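Side-chain contacts in R-imine reductase (Streptomyces kanamyceticus, PDB 3ZGY), which catalyses the NADPH-dependent, R-selective reduction of an imine substrate: residues D87-L92 / R118-W123; G67-A72 / D94-T99. All coordinates share one frame; numbering follows the deposited sequence.

Both contacts lie in the Rossmann-type, NADP-binding domain, on the same side of the chain's centre, with their own centres about 14 Å apart. Their segments alternate along the chain: 67-72, 87-92, 94-99, then 118-123. Contact 1 joins helices 86-93 and 114-126, which follow strands 78-81 and 105-108 of the mixed sheet; contact 2 sets the start of helix 69-75 against the loop leaving helix 86-93. Their segments also touch directly, by a salt bridge of 2.8 Å from Arg-120 NH2 to Asp-94 OD1. A single connection between strands, helix 86-93 with the loop after it, thus touches both the preceding helix and the next one.

Contact 1 of 2, residues D87-L92 / R118-W123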
loop_
_atom_site.group_PDB
_atom_site.type_symbol
_atom_site.label_atom_id
_atom_site.label_comp_id
_atom_site.label_asym_id
_atom_site.label_seq_id
_atom_site.Cartn_x
_atom_site.Cartn_y
_atom_site.Cartn_z
ATOM N N ASP D 87 -19.082 15.444 -15.934
ATOM C CA ASP D 87 -19.885 16.662 -16.177
ATOM C C ASP D 87 -19.391 17.400 -17.375
ATOM O O ASP D 87 -20.192 17.862 -18.180
ATOM C CB ASP D 87 -19.879 17.618 -14.968
ATOM C CG ASP D 87 -20.518 16.997 -13.718
ATOM O OD1 ASP D 87 -21.351 16.069 -13.844
ATOM O OD2 ASP D 87 -20.211 17.459 -12.610
ATOM N N ALA D 88 -18.072 17.532 -17.504
ATOM C CA ALA D 88 -17.504 18.171 -18.720
ATOM C C ALA D 88 -17.785 17.322 -19.937
ATOM O O ALA D 88 -18.072 17.866 -21.022
ATOM C CB ALA D 88 -16.005 18.408 -18.579
ATOM N N VAL D 89 -17.713 15.991 -19.769
ATOM C CA VAL D 89 -17.982 15.124 -20.910
ATOM C C VAL D 89 -19.384 15.410 -21.368
ATOM O O VAL D 89 -19.644 15.548 -22.569
ATOM C CB VAL D 89 -17.807 13.631 -20.581
ATOM C CG1 VAL D 89 -18.252 12.772 -21.742
ATOM C CG2 VAL D 89 -16.354 13.301 -20.256
ATOM N N HIS D 90 -20.305 15.416 -20.405
ATOM C CA HIS D 90 -21.725 15.753 -20.661
ATOM C C HIS D 90 -21.822 17.046 -21.440
ATOM O O HIS D 90 -22.514 17.128 -22.447
ATOM C CB HIS D 90 -22.499 15.935 -19.345
ATOM C CG HIS D 90 -23.081 14.682 -18.808
ATOM N ND1 HIS D 90 -24.097 14.016 -19.435
ATOM C CD2 HIS D 90 -22.757 13.946 -17.724
ATOM C CE1 HIS D 90 -24.357 12.905 -18.771
ATOM N NE2 HIS D 90 -23.559 12.841 -17.730
ATOM N N ALA D 91 -21.125 18.061 -20.953
ATOM C CA ALA D 91 -21.242 19.418 -21.510
ATOM C C ALA D 91 -20.723 19.523 -22.961
ATOM O O ALA D 91 -21.267 20.272 -23.766
ATOM C CB ALA D 91 -20.554 20.412 -20.588
ATOM N N LEU D 92 -19.709 18.732 -23.297
ATOM C CA LEU D 92 -19.141 18.815 -24.621
ATOM C C LEU D 92 -19.832 17.926 -25.591
ATOM O O LEU D 92 -19.925 18.280 -26.754
ATOM C CB LEU D 92 -17.671 18.429 -24.585
ATOM C CG LEU D 92 -16.800 19.328 -23.719
ATOM C CD1 LEU D 92 -15.373 18.836 -23.790
ATOM C CD2 LEU D 92 -16.908 20.761 -24.202
ATOM N N ARG D 118 -21.023 3.514 -17.140
ATOM C CA ARG D 118 -22.105 2.737 -17.681
ATOM C C ARG D 118 -23.180 3.617 -18.310
ATOM O O ARG D 118 -23.741 3.236 -19.312
ATOM C CB ARG D 118 -22.642 1.816 -16.631
ATOM C CG ARG D 118 -21.596 0.779 -16.231
ATOM C CD ARG D 118 -22.052 -0.127 -15.086
ATOM N NE ARG D 118 -21.095 -1.203 -14.874
ATOM C CZ ARG D 118 -20.624 -1.588 -13.688
ATOM N NH1 ARG D 118 -20.977 -0.981 -12.520
ATOM N NH2 ARG D 118 -19.775 -2.597 -13.645
ATOM N N GLU D 119 -23.383 4.819 -17.804
ATOM C CA GLU D 119 -24.314 5.779 -18.417
ATOM C C GLU D 119 -23.834 6.204 -19.790
ATOM O O GLU D 119 -24.608 6.203 -20.758
ATOM C CB GLU D 119 -24.479 7.024 -17.569
ATOM C CG GLU D 119 -25.583 7.992 -18.012
ATOM C CD GLU D 119 -25.155 8.971 -19.104
ATOM O OE1 GLU D 119 -24.007 9.489 -19.066
ATOM O OE2 GLU D 119 -25.969 9.192 -20.045
ATOM N N ARG D 120 -22.554 6.552 -19.892
ATOM C CA ARG D 120 -22.031 6.981 -21.180
ATOM C C ARG D 120 -22.055 5.873 -22.204
ATOM O O ARG D 120 -22.382 6.114 -23.351
ATOM C CB ARG D 120 -20.602 7.504 -21.065
ATOM C CG ARG D 120 -20.503 8.885 -20.473
ATOM C CD ARG D 120 -20.939 9.958 -21.421
ATOM N NE ARG D 120 -22.337 10.298 -21.262
ATOM C CZ ARG D 120 -22.937 11.257 -21.953
ATOM N NH1 ARG D 120 -22.264 11.941 -22.834
ATOM N NH2 ARG D 120 -24.213 11.512 -21.767
ATOM N N ALA D 121 -21.731 4.656 -21.778
ATOM C CA ALA D 121 -21.912 3.507 -22.651
ATOM C C ALA D 121 -23.335 3.412 -23.189
ATOM O O ALA D 121 -23.514 3.307 -24.404
ATOM C CB ALA D 121 -21.544 2.236 -21.938
ATOM N N ALA D 122 -24.359 3.484 -22.325
ATOM C CA ALA D 122 -25.737 3.512 -22.844
ATOM C C ALA D 122 -25.985 4.684 -23.831
ATOM O O ALA D 122 -26.566 4.535 -24.905
ATOM C CB ALA D 122 -26.708 3.551 -21.703
ATOM N N TRP D 123 -25.474 5.849 -23.479
ATOM C CA TRP D 123 -25.656 7.047 -24.290
ATOM C C TRP D 123 -24.986 6.921 -25.630
ATOM O O TRP D 123 -25.589 7.166 -26.660
ATOM C CB TRP D 123 -25.087 8.233 -23.550
ATOM C CG TRP D 123 -25.010 9.432 -24.299
ATOM C CD1 TRP D 123 -25.936 10.328 -24.395
ATOM C CD2 TRP D 123 -23.880 9.924 -25.032
ATOM N NE1 TRP D 123 -25.525 11.348 -25.186
ATOM C CE2 TRP D 123 -24.263 11.120 -25.609
ATOM C CE3 TRP D 123 -22.582 9.461 -25.239
ATOM C CZ2 TRP D 123 -23.414 11.899 -26.351
ATOM C CZ3 TRP D 123 -21.747 10.209 -26.016
ATOM C CH2 TRP D 123 -22.165 11.418 -26.568
HETATM O O HOH W 1 -22.227 9.793 -17.161
#
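Glu-119 and Arg-120 of helix 114-126 reach across to His-90 and Val-89 of helix 86-93, an example of how long polar side chains join helices set too far apart for close backbone packing. The segment axes are 12.0 Å apart and nearly parallel, at 17°. Glu-119 has CG anti to its own backbone N (chi1 -171°), and that torsion, with the bend at chi2, brings OE1 within 3.4 Å of His-90 CE1. A water that donates to Glu-119 OE1 at 2.6 Å also makes a weak hydrogen bond with His-90 NE2. The same carboxylate oxygen receives Arg-120 NE at 2.9 Å, a salt bridge lying close to the guanidinium plane and on the syn side of OE1. Arg-120, bent at chi2 and chi3, brings NH2 to 3.3 Å from His-90 CE1, with His-90 ND1 over one guanidinium face and the two planes 56° apart. ND1 and NH2 are close without bonding to each other; each finds an acceptor on Asp-94, whose two carboxylate oxygens divide between them. Nearer its root, the side chain of Arg-120 slides past Val-89, CD to CG1 at 3.9 Å. One turn on, Trp-123 lays its indole beneath the arginine, with Arg-120 NH1 3.3 Å above the ring centre, which probably limits how far the guanidinium can turn between the helices. Without the guanidinium, as with an alanine here, Glu-119 and Asp-94 would probably lose the cation they share, and the Trp-123 face its cover. Two successive helices of the Rossmann-type domain, following strands 78-81 and 105-108, thus lie side by side on the sheet: Val-89 packs against Asn-108 and Trp-123 against Leu-106, both of strand 105-108, while Arg-120 also touches Tyr-131 of strand 130-136.

Contact 2 of 2, residues G67-A72 / D94-T99; sequences GSVAEA and DPLDGT
Leu-96 presses one methyl against Val-69 and Ala-70, so that a loop of the Rossmann-type domain meets the first turn of helix 69-75. The contact illustrates how a single apolar side chain can tie an irregular connection to a helix beside it: only 93 Å² is buried, near the surface, and the meeting is wholly apolar. The loop backbone at Leu-96 is held by Arg-127, which bonds to Asp-94 O and, weakly, to Leu-96 O. Just before the helix, Ser-68 serves as its N-cap. Its OG accepts from Glu-71 N at 3.1 Å with an angle of 156° at the hydrogen, satisfying an amide that the opening turn cannot pair within the helix. Val-69 follows, its CB directed at the loop; with CG1 anti to the backbone N (chi1 177°), that methyl lies 4.2 Å from Leu-96 CD2, and the two side chains cross at about a right angle. On the leucine, CD1 continues the extended chain (chi2 179°), and CD2 is the side branch that does the touching. Val-69 also packs on Trp-48 of strand 45-48, which places it between sheet and loop. Ala-70 offers less: Leu-96 CD2 rests 4.1 Å from its CA and 4.2 Å from its CB. Ala-72, touching Trp-48 as Val-69 does, donates its N to Ser-68 O at 3.0 Å, and its own carbonyl O is hydrogen-bonded to Thr-23 OG1 in strand 22-25.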
loop_
_atom_site.group_PDB
_atom_site.type_symbol
_atom_site.label_atom_id
_atom_site.label_comp_id
_atom_site.label_asym_id
_atom_site.label_seq_id
_atom_site.Cartn_x
_atom_site.Cartn_y
_atom_site.Cartn_z
ATOM N N GLY D 67 -12.106 23.872 -35.224
ATOM C CA GLY D 67 -12.984 25.007 -34.939
ATOM C C GLY D 67 -13.874 24.803 -33.723
ATOM O O GLY D 67 -14.094 25.724 -32.945
ATOM N N SER D 68 -14.426 23.601 -33.623
ATOM C CA SER D 68 -15.435 23.269 -32.643
ATOM C C SER D 68 -15.322 21.798 -32.306
ATOM O O SER D 68 -14.582 21.034 -32.971
ATOM C CB SER D 68 -16.813 23.496 -33.245
ATOM O OG SER D 68 -17.001 22.603 -34.372
ATOM N N VAL D 69 -16.088 21.393 -31.300
ATOM C CA VAL D 69 -16.172 19.976 -30.934
ATOM C C VAL D 69 -16.746 19.138 -32.073
ATOM O O VAL D 69 -16.231 18.065 -32.382
ATOM C CB VAL D 69 -17.005 19.765 -29.665
ATOM C CG1 VAL D 69 -17.129 18.288 -29.349
ATOM C CG2 VAL D 69 -16.371 20.488 -28.489
ATOM N N ALA D 70 -17.756 19.657 -32.755
ATOM C CA ALA D 70 -18.325 18.914 -33.871
ATOM C C ALA D 70 -17.333 18.705 -35.013
ATOM O O ALA D 70 -17.314 17.651 -35.661
ATOM C CB ALA D 70 -19.568 19.594 -34.360
ATOM N N GLU D 71 -16.509 19.712 -35.257
ATOM C CA GLU D 71 -15.466 19.640 -36.305
ATOM C C GLU D 71 -14.432 18.584 -35.922
ATOM O O GLU D 71 -14.037 17.750 -36.733
ATOM C CB GLU D 71 -14.804 20.992 -36.490
ATOM C CG GLU D 71 -14.244 21.284 -37.872
ATOM C CD GLU D 71 -13.780 22.743 -37.969
ATOM O OE1 GLU D 71 -14.544 23.673 -37.535
ATOM O OE2 GLU D 71 -12.631 22.937 -38.443
ATOM N N ALA D 72 -14.034 18.580 -34.656
ATOM C CA ALA D 72 -13.104 17.561 -34.163
ATOM C C ALA D 72 -13.637 16.154 -34.306
ATOM O O ALA D 72 -12.905 15.244 -34.710
ATOM C CB ALA D 72 -12.750 17.844 -32.704
ATOM N N ASP D 94 -23.086 16.023 -25.165
ATOM C CA ASP D 94 -24.537 15.920 -25.235
ATOM C C ASP D 94 -25.110 16.822 -26.327
ATOM O O ASP D 94 -25.990 16.407 -27.061
ATOM C CB ASP D 94 -25.194 16.160 -23.859
ATOM C CG ASP D 94 -24.948 15.004 -22.843
ATOM O OD1 ASP D 94 -24.500 13.927 -23.250
ATOM O OD2 ASP D 94 -25.247 15.150 -21.629
ATOM N N PRO D 95 -24.602 18.050 -26.475
ATOM C CA PRO D 95 -25.207 18.916 -27.484
ATOM C C PRO D 95 -24.996 18.493 -28.912
ATOM O O PRO D 95 -25.499 19.158 -29.780
ATOM C CB PRO D 95 -24.506 20.249 -27.267
ATOM C CG PRO D 95 -24.052 20.224 -25.856
ATOM C CD PRO D 95 -23.694 18.796 -25.591
ATOM N N LEU D 96 -24.251 17.428 -29.184
ATOM C CA LEU D 96 -23.953 17.057 -30.572
ATOM C C LEU D 96 -25.183 16.528 -31.287
ATOM O O LEU D 96 -25.984 15.855 -30.666
ATOM C CB LEU D 96 -22.867 15.980 -30.614
ATOM C CG LEU D 96 -21.458 16.354 -30.173
ATOM C CD1 LEU D 96 -20.578 15.130 -30.272
ATOM C CD2 LEU D 96 -20.877 17.478 -31.013
ATOM N N ASP D 97 -25.314 16.827 -32.585
ATOM C CA ASP D 97 -26.292 16.138 -33.457
ATOM C C ASP D 97 -26.254 14.645 -33.253
ATOM O O ASP D 97 -25.179 14.067 -33.029
ATOM C CB ASP D 97 -26.022 16.320 -34.973
ATOM C CG ASP D 97 -26.376 17.693 -35.471
ATOM O OD1 ASP D 97 -26.981 18.467 -34.691
ATOM O OD2 ASP D 97 -26.059 18.006 -36.648
ATOM N N GLY D 98 -27.419 14.022 -33.448
ATOM C CA GLY D 98 -27.572 12.579 -33.251
ATOM C C GLY D 98 -26.834 11.780 -34.281
ATOM O O GLY D 98 -26.517 10.619 -34.048
ATOM N N THR D 99 -26.524 12.410 -35.411
ATOM C CA THR D 99 -25.737 11.743 -36.466
ATOM C C THR D 99 -24.201 11.796 -36.202
ATOM O O THR D 99 -23.480 10.907 -36.627
ATOM C CB THR D 99 -26.057 12.303 -37.869
ATOM O OG1 THR D 99 -25.582 13.653 -37.980
ATOM C CG2 THR D 99 -27.571 12.257 -38.136
#